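Local coordinates for muramoyltetrapeptide carboxypeptidase (Oxalobacter formigenes OXCC13, PDB 6UUK), which probably acts as a serine-type LD-carboxypeptidase that removes the terminal D-alanine from peptidoglycan-derived tetrapeptides, at residues B[295-298]-B[299-303]. Numbering follows the deposited sequence.
Sequences AMLS and WLRSR
The carbonyl oxygen Ser298 O is gripped twice by Ser302. Ser302 N donates to Ser298 O at 3.1 Å, and Ser302 OG donates to the same Ser298 O at 3.0 Å. The two donors reach it from opposite faces of the carbonyl plane. The hydroxyl can do this because OG lies beside its own backbone N (chi1 -62°), turned back along the helix. One and two residues earlier, the backbone bonds of the helix run from Arg301 N to Leu297 O at 2.9 Å and from Leu300 N to Met296 O at 2.8 Å. The bond from Trp299 N to Ala295 O is longer, and its donor stands above the carbonyl plane.

Among the side chains, Leu297 and Arg301 meet most closely. Leu297 CD2 sits over one face of the guanidinium, off centre, 3.5 Å from Arg301 CZ. Arg301 CG lies beside the backbone N (chi1 -70°), and the chain runs extended to NE, so the guanidinium reaches back to Leu297. Trp299 NE1 donates to Asp101 of the second subunit, and Arg131 of that subunit makes a cation-pi contact with the indole. Leu297 and Leu300 pack on strand 273-280. The Ser298-Ser302 and Leu297-Arg301 pairs are i to i+4 contacts of an alpha-helix, here the connecting helix 293-303 of a beta-alpha-beta unit between strands 273-280 and 308-310.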
loop_
_atom_site.group_PDB
_atom_site.type_symbol
_atom_site.label_atom_id
_atom_site.label_comp_id
_atom_site.label_asym_id
_atom_site.label_seq_id
_atom_site.Cartn_x
_atom_site.Cartn_y
_atom_site.Cartn_z
ATOM N N ALA B 295 1.453 -18.900 -9.965
ATOM C CA ALA B 295 2.633 -19.082 -9.125
ATOM C C ALA B 295 2.516 -18.305 -7.822
ATOM O O ALA B 295 3.081 -18.717 -6.802
ATOM C CB ALA B 295 3.890 -18.662 -9.884
HETATM N N MSE B 296 1.795 -17.189 -7.833
HETATM C CA MSE B 296 1.574 -16.404 -6.625
HETATM C C MSE B 296 0.531 -17.076 -5.741
HETATM O O MSE B 296 0.668 -17.113 -4.518
HETATM C CB MSE B 296 1.136 -14.982 -6.984
HETATM C CG MSE B 296 0.941 -14.063 -5.790
HETATM SE SE MSE B 296 -0.851 -14.119 -5.017
HETATM C CE MSE B 296 -1.843 -13.345 -6.506
ATOM N N LEU B 297 -0.516 -17.607 -6.376
ATOM C CA LEU B 297 -1.573 -18.281 -5.630
ATOM C C LEU B 297 -1.055 -19.550 -4.964
ATOM O O LEU B 297 -1.449 -19.871 -3.835
ATOM C CB LEU B 297 -2.744 -18.600 -6.561
ATOM C CG LEU B 297 -3.991 -19.223 -5.934
ATOM C CD1 LEU B 297 -4.647 -18.252 -4.966
ATOM C CD2 LEU B 297 -4.966 -19.653 -7.018
ATOM N N SER B 298 -0.173 -20.285 -5.645
ATOM C CA SER B 298 0.399 -21.489 -5.053
ATOM C C SER B 298 1.316 -21.146 -3.886
ATOM O O SER B 298 1.328 -21.851 -2.870
ATOM C CB SER B 298 1.152 -22.290 -6.114
ATOM O OG SER B 298 1.698 -23.477 -5.565
ATOM N N TRP B 299 2.093 -20.067 -4.012
ATOM C CA TRP B 299 2.928 -19.628 -2.901
ATOM C C TRP B 299 2.088 -19.059 -1.766
ATOM O O TRP B 299 2.462 -19.186 -0.594
ATOM C CB TRP B 299 3.944 -18.591 -3.381
ATOM C CG TRP B 299 4.973 -18.234 -2.351
ATOM C CD1 TRP B 299 6.204 -18.800 -2.193
ATOM C CD2 TRP B 299 4.859 -17.231 -1.333
ATOM N NE1 TRP B 299 6.863 -18.213 -1.140
ATOM C CE2 TRP B 299 6.059 -17.247 -0.596
ATOM C CE3 TRP B 299 3.858 -16.323 -0.973
ATOM C CZ2 TRP B 299 6.287 -16.389 0.478
ATOM C CZ3 TRP B 299 4.086 -15.473 0.093
ATOM C CH2 TRP B 299 5.290 -15.512 0.806
ATOM N N LEU B 300 0.957 -18.430 -2.092
ATOM C CA LEU B 300 0.083 -17.890 -1.057
ATOM C C LEU B 300 -0.571 -19.005 -0.251
ATOM O O LEU B 300 -0.621 -18.940 0.982
ATOM C CB LEU B 300 -0.981 -16.992 -1.690
ATOM C CG LEU B 300 -1.929 -16.274 -0.730
ATOM C CD1 LEU B 300 -1.206 -15.153 0.001
ATOM C CD2 LEU B 300 -3.147 -15.743 -1.472
ATOM N N ARG B 301 -1.073 -20.039 -0.932
ATOM C CA ARG B 301 -1.719 -21.143 -0.231
ATOM C C ARG B 301 -0.723 -21.950 0.594
ATOM O O ARG B 301 -1.098 -22.532 1.617
ATOM C CB ARG B 301 -2.444 -22.042 -1.232
ATOM C CG ARG B 301 -3.677 -21.396 -1.845
ATOM C CD ARG B 301 -4.195 -22.183 -3.036
ATOM N NE ARG B 301 -5.465 -21.652 -3.523
ATOM C CZ ARG B 301 -6.044 -22.022 -4.660
ATOM N NH1 ARG B 301 -5.463 -22.921 -5.441
ATOM N NH2 ARG B 301 -7.202 -21.486 -5.021
ATOM N N SER B 302 0.543 -21.997 0.171
ATOM C CA SER B 302 1.559 -22.663 0.976
ATOM C C SER B 302 1.924 -21.841 2.205
ATOM O O SER B 302 2.233 -22.407 3.259
ATOM C CB SER B 302 2.804 -22.940 0.132
ATOM O OG SER B 302 2.507 -23.810 -0.946
ATOM N N ARG B 303 1.888 -20.512 2.091
ATOM C CA ARG B 303 2.204 -19.652 3.226
ATOM C C ARG B 303 1.021 -19.530 4.181
ATOM O O ARG B 303 1.176 -19.693 5.396
ATOM C CB ARG B 303 2.639 -18.270 2.731
ATOM C CG ARG B 303 2.525 -17.164 3.775
ATOM C CD ARG B 303 3.502 -17.361 4.925
ATOM N NE ARG B 303 4.863 -16.978 4.564
ATOM C CZ ARG B 303 5.383 -15.776 4.790
ATOM N NH1 ARG B 303 4.655 -14.838 5.379
ATOM N NH2 ARG B 303 6.632 -15.511 4.429
#